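Local coordinates for type IV pilus secretin PilQ family protein (Vibrio cholerae, PDB 6W6M), which probably forms the gated outer-membrane channel through which the type IV competence pilus passes during natural DNA uptake, at residues V330-L335 with M555-L560; T483-G488 with T503-T508; G339-V344 with N381-S386; R326-K331 with L561-P566. All coordinates share one frame; numbering follows the deposited sequence.

Contact 1. Residues V330-L335 with M555-L560; sequences VKEGNL and MGKSEL
M555 and N334 stand side by side and point the same way, on the face of an antiparallel sheet that also carries E332, K557, V330 and E559. CG of M555 lies anti to its backbone N (chi1 176°), and the chain bends at the thioether, bringing the CE methyl up to the amide end of N334. Next in the row, OE1 of E332 lies 4.3 Å from CD of K557. The lysine tail then leads away, leaving its NZ 5.4 Å from E332 OE1, opposite charges without direct contact. The other face is sparser: OG of S558 sits 4.1 Å from CG of K331, and G333 pairs with G556. V330 with E559, E332 with K557 and N334 with M555 each exchange two backbone hydrogen bonds, that from N334 N to M555 O being 2.9 Å long. Strand 404-429 bonds to 330-335 and strand 518-534 to 555-560, consistent with the outer barrel wall of a secretin. The two strands are thus fastened mainly by sequence-independent backbone bonds, while the side chains form a largely polar surface on which E332 and K557 probably attract each other only at longer range.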
# COMPACT_ATOMS: atom_id res chain seq x y z
N VAL A 330 13.23 -55.05 -11.83
CA VAL A 330 14.10 -56.15 -11.40
C VAL A 330 15.45 -55.58 -10.97
O VAL A 330 16.02 -54.72 -11.65
CB VAL A 330 14.28 -57.20 -12.51
CG1 VAL A 330 15.27 -58.24 -12.11
CG2 VAL A 330 12.96 -57.86 -12.85
N LYS A 331 15.97 -56.08 -9.85
CA LYS A 331 17.25 -55.60 -9.31
C LYS A 331 18.13 -56.77 -8.92
O LYS A 331 17.63 -57.77 -8.41
CB LYS A 331 17.03 -54.71 -8.10
CG LYS A 331 16.36 -53.41 -8.39
CD LYS A 331 16.18 -52.62 -7.12
CE LYS A 331 15.51 -51.29 -7.41
NZ LYS A 331 15.29 -50.49 -6.17
N GLU A 332 19.45 -56.62 -9.11
CA GLU A 332 20.43 -57.59 -8.63
C GLU A 332 21.68 -56.88 -8.13
O GLU A 332 22.07 -55.83 -8.64
CB GLU A 332 20.85 -58.56 -9.72
CG GLU A 332 19.80 -59.50 -10.19
CD GLU A 332 20.30 -60.37 -11.31
OE1 GLU A 332 21.41 -60.07 -11.82
OE2 GLU A 332 19.60 -61.32 -11.70
N GLY A 333 22.36 -57.52 -7.17
CA GLY A 333 23.58 -56.97 -6.63
C GLY A 333 24.56 -57.97 -6.04
O GLY A 333 24.13 -59.00 -5.51
N ASN A 334 25.86 -57.69 -6.13
CA ASN A 334 26.91 -58.55 -5.59
C ASN A 334 28.02 -57.72 -4.97
O ASN A 334 28.36 -56.65 -5.47
CB ASN A 334 27.51 -59.44 -6.67
CG ASN A 334 26.56 -60.52 -7.12
OD1 ASN A 334 25.65 -60.90 -6.39
ND2 ASN A 334 26.76 -61.02 -8.33
N LEU A 335 28.63 -58.26 -3.91
CA LEU A 335 29.70 -57.54 -3.21
C LEU A 335 30.68 -58.55 -2.61
O LEU A 335 30.26 -59.61 -2.16
CB LEU A 335 29.11 -56.66 -2.12
CG LEU A 335 30.03 -55.69 -1.39
CD1 LEU A 335 29.27 -54.46 -1.02
CD2 LEU A 335 30.56 -56.35 -0.15
N MET A 555 29.18 -55.02 -7.84
CA MET A 555 28.46 -54.97 -9.11
C MET A 555 26.94 -54.86 -8.91
O MET A 555 26.38 -55.54 -8.06
CB MET A 555 28.78 -56.21 -9.95
CG MET A 555 28.00 -56.29 -11.25
SD MET A 555 28.40 -57.72 -12.28
CE MET A 555 27.62 -59.04 -11.35
N GLY A 556 26.28 -54.00 -9.69
CA GLY A 556 24.84 -53.81 -9.58
C GLY A 556 24.18 -53.77 -10.94
O GLY A 556 24.80 -53.38 -11.93
N LYS A 557 22.91 -54.15 -10.98
CA LYS A 557 22.16 -54.14 -12.22
C LYS A 557 20.68 -53.90 -11.95
O LYS A 557 20.12 -54.46 -11.01
CB LYS A 557 22.33 -55.45 -12.98
CG LYS A 557 21.29 -55.67 -14.04
CD LYS A 557 21.54 -56.93 -14.80
CE LYS A 557 22.76 -56.81 -15.67
NZ LYS A 557 22.85 -57.95 -16.61
N SER A 558 20.05 -53.08 -12.79
CA SER A 558 18.66 -52.71 -12.58
C SER A 558 17.93 -52.57 -13.90
O SER A 558 18.53 -52.19 -14.91
CB SER A 558 18.56 -51.40 -11.79
OG SER A 558 17.21 -51.02 -11.63
N GLU A 559 16.63 -52.86 -13.89
CA GLU A 559 15.85 -52.79 -15.12
C GLU A 559 14.40 -52.47 -14.83
O GLU A 559 13.80 -53.05 -13.93
CB GLU A 559 15.95 -54.10 -15.89
CG GLU A 559 15.24 -54.09 -17.19
CD GLU A 559 15.41 -55.39 -17.92
OE1 GLU A 559 16.07 -56.29 -17.35
OE2 GLU A 559 14.90 -55.53 -19.05
N LEU A 560 13.85 -51.51 -15.58
CA LEU A 560 12.44 -51.08 -15.42
C LEU A 560 11.76 -51.09 -16.79
O LEU A 560 12.40 -50.69 -17.77
CB LEU A 560 12.43 -49.67 -14.81
CG LEU A 560 11.17 -48.86 -15.09
CD1 LEU A 560 10.10 -49.13 -14.05
CD2 LEU A 560 11.48 -47.37 -15.14

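Contact 2. Residues T483-G488 with T503-T508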
# COMPACT_ATOMS: atom_id res chain seq x y z
N THR A 483 2.48 -42.93 -13.47
CA THR A 483 3.52 -42.57 -12.51
C THR A 483 3.55 -43.54 -11.35
O THR A 483 2.56 -44.22 -11.05
CB THR A 483 3.36 -41.14 -11.94
OG1 THR A 483 2.48 -41.16 -10.81
CG2 THR A 483 2.81 -40.18 -12.96
N GLN A 484 4.69 -43.57 -10.66
CA GLN A 484 4.86 -44.35 -9.44
C GLN A 484 5.84 -43.64 -8.51
O GLN A 484 7.04 -43.86 -8.62
CB GLN A 484 5.37 -45.74 -9.77
CG GLN A 484 5.32 -46.67 -8.62
CD GLN A 484 5.88 -48.01 -8.95
OE1 GLN A 484 5.50 -49.01 -8.37
NE2 GLN A 484 6.81 -48.04 -9.89
N ASP A 485 5.34 -42.84 -7.58
CA ASP A 485 6.17 -42.07 -6.66
C ASP A 485 6.04 -42.59 -5.24
O ASP A 485 5.08 -43.28 -4.89
CB ASP A 485 5.79 -40.59 -6.69
CG ASP A 485 5.58 -40.07 -8.08
OD1 ASP A 485 6.30 -40.48 -9.00
OD2 ASP A 485 4.67 -39.23 -8.25
N ARG A 486 7.02 -42.24 -4.42
CA ARG A 486 7.07 -42.64 -3.02
C ARG A 486 7.59 -41.49 -2.18
O ARG A 486 8.05 -40.48 -2.70
CB ARG A 486 8.02 -43.81 -2.85
CG ARG A 486 7.57 -45.12 -3.47
CD ARG A 486 8.68 -46.15 -3.37
NE ARG A 486 9.85 -45.74 -4.14
CZ ARG A 486 10.97 -46.45 -4.24
NH1 ARG A 486 11.08 -47.61 -3.60
NH2 ARG A 486 11.98 -46.00 -4.97
N ARG A 487 7.52 -41.66 -0.87
CA ARG A 487 8.00 -40.65 0.06
C ARG A 487 9.46 -40.96 0.36
O ARG A 487 9.80 -42.11 0.66
CB ARG A 487 7.16 -40.65 1.34
CG ARG A 487 7.75 -39.88 2.47
CD ARG A 487 7.13 -40.28 3.77
NE ARG A 487 7.68 -39.52 4.88
CZ ARG A 487 7.37 -39.71 6.15
NH1 ARG A 487 6.50 -40.65 6.48
NH2 ARG A 487 7.92 -38.97 7.09
N GLY A 488 10.32 -39.96 0.25
CA GLY A 488 11.74 -40.12 0.43
C GLY A 488 12.23 -39.61 1.77
O GLY A 488 11.47 -39.51 2.74
N THR A 503 10.56 -40.40 -7.63
CA THR A 503 9.60 -40.46 -8.72
C THR A 503 10.04 -41.37 -9.86
O THR A 503 11.22 -41.63 -10.04
CB THR A 503 9.31 -39.04 -9.29
OG1 THR A 503 10.52 -38.45 -9.77
CG2 THR A 503 8.72 -38.14 -8.23
N GLN A 504 9.05 -41.87 -10.60
CA GLN A 504 9.20 -42.47 -11.92
C GLN A 504 8.00 -42.05 -12.74
O GLN A 504 6.87 -42.23 -12.30
CB GLN A 504 9.25 -43.99 -11.88
CG GLN A 504 10.44 -44.56 -11.22
CD GLN A 504 10.38 -46.06 -11.15
OE1 GLN A 504 9.31 -46.64 -11.17
NE2 GLN A 504 11.53 -46.69 -11.08
N ARG A 505 8.22 -41.49 -13.93
CA ARG A 505 7.14 -40.91 -14.69
C ARG A 505 7.34 -41.16 -16.17
O ARG A 505 8.46 -41.16 -16.68
CB ARG A 505 7.02 -39.41 -14.44
CG ARG A 505 6.46 -39.07 -13.10
CD ARG A 505 6.60 -37.62 -12.75
NE ARG A 505 6.15 -37.40 -11.38
CZ ARG A 505 6.29 -36.26 -10.71
NH1 ARG A 505 6.88 -35.22 -11.27
NH2 ARG A 505 5.86 -36.18 -9.46
N ILE A 506 6.23 -41.34 -16.88
CA ILE A 506 6.25 -41.42 -18.33
C ILE A 506 4.94 -40.85 -18.86
O ILE A 506 3.86 -41.14 -18.33
CB ILE A 506 6.52 -42.86 -18.81
CG1 ILE A 506 6.69 -42.89 -20.32
CG2 ILE A 506 5.44 -43.81 -18.38
CD1 ILE A 506 7.24 -44.16 -20.82
N GLY A 507 5.05 -40.02 -19.88
CA GLY A 507 3.91 -39.42 -20.53
C GLY A 507 4.06 -39.41 -22.03
O GLY A 507 5.08 -38.97 -22.54
N THR A 508 3.05 -39.88 -22.76
CA THR A 508 3.20 -40.07 -24.19
C THR A 508 1.85 -39.99 -24.89
O THR A 508 0.79 -39.86 -24.26
CB THR A 508 3.84 -41.42 -24.55
OG1 THR A 508 3.06 -42.50 -24.04
CG2 THR A 508 5.24 -41.51 -24.02
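T483 and R505 form a non-hydrogen-bonded antiparallel pair, their CA atoms 4.5 Å apart, in the hairpin of strands 475-493 and 496-513. One step on, Q484 N donates to Q504 O at 3.0 Å. The ladder then breaks at D485, and the carboxylate of this residue reaches across instead. CG of D485 lies beside its own backbone N (chi1 -44°); from there OD1 is 3.5 Å from Q504 N, a weak hydrogen bond, while OD2 meets R505 NH2 at the guanidinium edge in a salt bridge, also 3.5 Å and weak. The two planes are turned 66° apart, and CG2 of T503 lies over one guanidinium face, 3.6 Å above its plane and offset toward the rim. T483 CG2 packs alongside R505 CG at 3.8 Å. On the other side, the side-chain amides of Q484 and Q504 run together, joined by a weak bond from NE2 to OE1. R505 NH1 has its stronger partner in E441 of a neighbouring subunit, whose strand continues the sheet beyond 503-507. D485 and that E441 would therefore share the arginine's charge, probably tying the hairpin's broken stretch to the seam between subunits, consistent with the inner barrel wall of a secretin.

Contact 3. Residues G339-V344 with N381-S386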
# COMPACT_ATOMS: atom_id res chain seq x y z
N GLY A 339 40.53 -58.76 3.45
CA GLY A 339 41.43 -57.90 4.18
C GLY A 339 42.34 -58.67 5.12
O GLY A 339 42.03 -59.79 5.53
N VAL A 340 43.46 -58.04 5.49
CA VAL A 340 44.51 -58.69 6.27
C VAL A 340 45.10 -57.73 7.29
O VAL A 340 45.32 -56.55 7.02
CB VAL A 340 45.62 -59.25 5.36
CG1 VAL A 340 46.74 -59.81 6.18
CG2 VAL A 340 45.08 -60.34 4.48
N ARG A 341 45.41 -58.26 8.47
CA ARG A 341 45.93 -57.45 9.56
C ARG A 341 47.03 -58.25 10.25
O ARG A 341 46.74 -59.27 10.87
CB ARG A 341 44.81 -57.11 10.53
CG ARG A 341 44.81 -55.72 11.07
CD ARG A 341 43.42 -55.32 11.47
NE ARG A 341 42.82 -56.25 12.42
CZ ARG A 341 42.52 -55.94 13.67
NH1 ARG A 341 42.76 -54.73 14.13
NH2 ARG A 341 41.98 -56.85 14.47
N TRP A 342 48.29 -57.82 10.15
CA TRP A 342 49.33 -58.58 10.84
C TRP A 342 50.39 -57.67 11.44
O TRP A 342 50.57 -56.52 11.02
CB TRP A 342 50.00 -59.62 9.93
CG TRP A 342 50.76 -59.11 8.77
CD1 TRP A 342 50.33 -59.06 7.48
CD2 TRP A 342 52.10 -58.62 8.76
NE1 TRP A 342 51.31 -58.56 6.68
CE2 TRP A 342 52.41 -58.28 7.43
CE3 TRP A 342 53.07 -58.44 9.74
CZ2 TRP A 342 53.65 -57.76 7.07
CZ3 TRP A 342 54.30 -57.92 9.38
CH2 TRP A 342 54.58 -57.59 8.05
N GLY A 343 51.10 -58.23 12.41
CA GLY A 343 52.11 -57.47 13.14
C GLY A 343 53.19 -58.36 13.71
O GLY A 343 52.99 -59.56 13.92
N VAL A 344 54.35 -57.77 13.98
CA VAL A 344 55.49 -58.47 14.54
C VAL A 344 56.11 -57.61 15.64
O VAL A 344 55.90 -56.40 15.70
CB VAL A 344 56.55 -58.83 13.48
CG1 VAL A 344 57.77 -59.45 14.12
CG2 VAL A 344 55.97 -59.76 12.46
N ASN A 381 47.79 -53.01 8.36
CA ASN A 381 46.45 -52.83 8.92
C ASN A 381 45.47 -52.55 7.78
O ASN A 381 45.13 -51.40 7.52
CB ASN A 381 46.47 -51.71 9.94
CG ASN A 381 45.21 -51.65 10.77
OD1 ASN A 381 44.58 -52.67 11.03
ND2 ASN A 381 44.84 -50.46 11.18
N LEU A 382 44.97 -53.61 7.13
CA LEU A 382 44.10 -53.50 5.97
C LEU A 382 42.89 -54.40 6.15
O LEU A 382 42.58 -55.24 5.31
CB LEU A 382 44.87 -53.85 4.71
CG LEU A 382 46.05 -52.93 4.41
CD1 LEU A 382 46.79 -53.37 3.18
CD2 LEU A 382 45.59 -51.50 4.25
N ALA A 383 42.22 -54.26 7.29
CA ALA A 383 41.10 -55.12 7.61
C ALA A 383 39.88 -54.81 6.74
O ALA A 383 39.62 -53.66 6.40
CB ALA A 383 40.72 -54.97 9.08
N SER A 384 39.14 -55.86 6.41
CA SER A 384 37.87 -55.70 5.71
C SER A 384 36.89 -54.91 6.57
O SER A 384 36.52 -55.35 7.65
CB SER A 384 37.29 -57.06 5.36
OG SER A 384 35.90 -56.98 5.15
N THR A 385 36.48 -53.76 6.06
CA THR A 385 35.68 -52.80 6.83
C THR A 385 34.20 -53.00 6.49
O THR A 385 33.71 -52.46 5.50
CB THR A 385 36.12 -51.37 6.52
OG1 THR A 385 35.98 -51.12 5.12
CG2 THR A 385 37.57 -51.17 6.93
N SER A 386 33.51 -53.74 7.34
CA SER A 386 32.08 -54.01 7.18
C SER A 386 31.55 -54.44 8.54
O SER A 386 32.31 -54.54 9.51
CB SER A 386 31.81 -55.07 6.12
OG SER A 386 32.40 -54.72 4.88
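V340 N donates to L382 O at 2.9 Å in a bent bond, with the donor well above the carbonyl plane, 57° out of it. The return bond, from L382 N to V340 O, is 3.0 Å and its donor lies much nearer the plane. These two bonds make V340 and L382 a hydrogen-bonded antiparallel pair, and R341 with N381 follows as a non-hydrogen-bonded one. There the side chains run alongside each other in the same direction. OD1 of N381 lies at the guanidinium edge of R341, beside CG and CD of the arginine; the amide and guanidinium planes are 40° apart. A383 flanks the same aliphatic stretch, its CB 3.6 Å from R341 CD. The chain of R341 bends at chi3 (55°), which turns NE aside after CD. Its NH2 forms a salt bridge with E408 on strand 404-429. The ladder is short: strand 380-382 is a brief edge piece laid on the far part of the long strand 320-347, whose other neighbour here is 404-429, in the antiparallel sheet of the secretin barrel. After L382 the chain leaves the sheet and passes close to G339, which has no side chain, with S384 N 3.8 Å from G339 CA. The departing backbone is held by other partners: A383 O accepts from R550 NH1, and S384 N donates to S410 OG. CB of L382 rests 3.6 Å from V340 O.

Contact 4. Residues R326-K331 with L561-P566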
# COMPACT_ATOMS: atom_id res chain seq x y z
N ARG A 326 1.13 -51.76 -16.83
CA ARG A 326 1.92 -52.74 -16.08
C ARG A 326 3.35 -52.24 -15.91
O ARG A 326 4.05 -52.03 -16.89
CB ARG A 326 1.92 -54.08 -16.79
CG ARG A 326 2.23 -55.23 -15.89
CD ARG A 326 2.52 -56.47 -16.67
NE ARG A 326 2.55 -57.64 -15.80
CZ ARG A 326 3.40 -58.64 -15.93
NH1 ARG A 326 4.31 -58.61 -16.89
NH2 ARG A 326 3.36 -59.66 -15.09
N ILE A 327 3.78 -52.08 -14.66
CA ILE A 327 5.10 -51.58 -14.34
C ILE A 327 5.88 -52.70 -13.69
O ILE A 327 5.43 -53.26 -12.68
CB ILE A 327 5.04 -50.35 -13.42
CG1 ILE A 327 4.39 -49.19 -14.15
CG2 ILE A 327 6.41 -49.96 -12.95
CD1 ILE A 327 4.05 -48.05 -13.27
N VAL A 328 7.04 -53.04 -14.25
CA VAL A 328 7.85 -54.15 -13.77
C VAL A 328 9.26 -53.66 -13.48
O VAL A 328 9.83 -52.90 -14.27
CB VAL A 328 7.88 -55.30 -14.79
CG1 VAL A 328 8.62 -56.48 -14.24
CG2 VAL A 328 6.49 -55.70 -15.17
N THR A 329 9.83 -54.09 -12.35
CA THR A 329 11.22 -53.74 -12.07
C THR A 329 11.96 -54.92 -11.46
O THR A 329 11.40 -55.68 -10.66
CB THR A 329 11.34 -52.52 -11.16
OG1 THR A 329 12.71 -52.12 -11.10
CG2 THR A 329 10.87 -52.84 -9.78
N VAL A 330 13.23 -55.05 -11.83
CA VAL A 330 14.10 -56.15 -11.40
C VAL A 330 15.45 -55.58 -10.97
O VAL A 330 16.02 -54.72 -11.65
CB VAL A 330 14.28 -57.20 -12.51
CG1 VAL A 330 15.27 -58.24 -12.11
CG2 VAL A 330 12.96 -57.86 -12.85
N LYS A 331 15.97 -56.08 -9.85
CA LYS A 331 17.25 -55.60 -9.31
C LYS A 331 18.13 -56.77 -8.92
O LYS A 331 17.63 -57.77 -8.41
CB LYS A 331 17.03 -54.71 -8.10
CG LYS A 331 16.36 -53.41 -8.39
CD LYS A 331 16.18 -52.62 -7.12
CE LYS A 331 15.51 -51.29 -7.41
NZ LYS A 331 15.29 -50.49 -6.17
N LEU A 561 10.51 -51.57 -16.83
CA LEU A 561 9.73 -51.62 -18.06
C LEU A 561 8.28 -51.22 -17.80
O LEU A 561 7.74 -51.49 -16.73
CB LEU A 561 9.74 -53.03 -18.67
CG LEU A 561 11.07 -53.57 -19.19
CD1 LEU A 561 10.91 -55.00 -19.61
CD2 LEU A 561 11.57 -52.75 -20.34
N ILE A 562 7.66 -50.58 -18.79
CA ILE A 562 6.25 -50.18 -18.70
C ILE A 562 5.49 -50.69 -19.92
O ILE A 562 5.89 -50.41 -21.05
CB ILE A 562 6.11 -48.66 -18.55
CG1 ILE A 562 6.70 -48.20 -17.22
CG2 ILE A 562 4.66 -48.25 -18.64
CD1 ILE A 562 6.85 -46.72 -17.08
N PHE A 563 4.40 -51.42 -19.68
CA PHE A 563 3.54 -51.97 -20.72
C PHE A 563 2.15 -51.36 -20.64
O PHE A 563 1.72 -50.90 -19.58
CB PHE A 563 3.37 -53.49 -20.61
CG PHE A 563 4.64 -54.26 -20.62
CD1 PHE A 563 5.34 -54.49 -19.46
CD2 PHE A 563 5.12 -54.79 -21.80
CE1 PHE A 563 6.50 -55.21 -19.48
CE2 PHE A 563 6.28 -55.51 -21.81
CZ PHE A 563 6.98 -55.72 -20.65
N VAL A 564 1.41 -51.41 -21.75
CA VAL A 564 0.01 -51.01 -21.77
C VAL A 564 -0.73 -51.89 -22.76
O VAL A 564 -0.18 -52.32 -23.77
CB VAL A 564 -0.16 -49.51 -22.10
CG1 VAL A 564 0.35 -49.18 -23.47
CG2 VAL A 564 -1.59 -49.11 -21.98
N THR A 565 -2.00 -52.17 -22.46
CA THR A 565 -2.85 -52.97 -23.34
C THR A 565 -4.31 -52.53 -23.25
O THR A 565 -4.94 -52.68 -22.21
CB THR A 565 -2.71 -54.46 -23.02
OG1 THR A 565 -3.70 -55.20 -23.74
CG2 THR A 565 -2.87 -54.72 -21.56
N PRO A 566 -4.86 -51.97 -24.32
CA PRO A 566 -6.27 -51.59 -24.33
C PRO A 566 -7.16 -52.69 -24.90
O PRO A 566 -6.69 -53.72 -25.37
CB PRO A 566 -6.27 -50.36 -25.23
CG PRO A 566 -5.22 -50.66 -26.21
CD PRO A 566 -4.17 -51.48 -25.51
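F563 and R326 form a hydrogen-bonded antiparallel pair in the barrel sheet of the secretin, where strand 549-568 runs beside strand 320-347. From its CB, F563 first meets R326: the two CB atoms are 4.1 Å apart. CG lies beside the backbone N (chi1 -56°), and the ring extends from it toward the L561 end of its strand. CD1 then comes to 3.8 Å from R326 O, with the oxygen near the ring plane at its edge. One atom further, CE1 touches CG2 of V328 at 4.3 Å, again at the edge, so the rim of the ring, not a face, meets strand 326-331. R326 O also accepts from F563 N at 2.9 Å, so one oxygen meets both the backbone N-H and the ring edge. V328 and L561 exchange two further bonds. L561 also packs on R425 of a neighbouring subunit, which places this face near the intersubunit boundary. On the opposite face the buried I327 packs against V482 of strand 475-493, and the buried I562 against I506 of strand 496-513, bringing the wall onto the inner hairpin. I327 and I562 project together from the sheet, CG1 to CG1 at 4.0 Å.

Contacts 4, 1 and 3 follow one another along strand 320-347 in a single antiparallel sheet. Contacts 4 and 1, centres 17 Å apart, zip it to strand 549-568 and share V330 and K331; contact 3, its centre 29 Å from that of contact 1, adds the short strand 380-382. Contact 2 belongs to the separate four-stranded sheet, yet its centre is 13 Å from that of contact 4, and Q484 NE2 meets I327 CG2 there at 3.6 Å. Along the chain, contacts 3 and 2 come in series, both inside the loops closed by contacts 1 and 4. The last long strand thus returns to pair with the first, after the hairpin that packs against their buried face has been made.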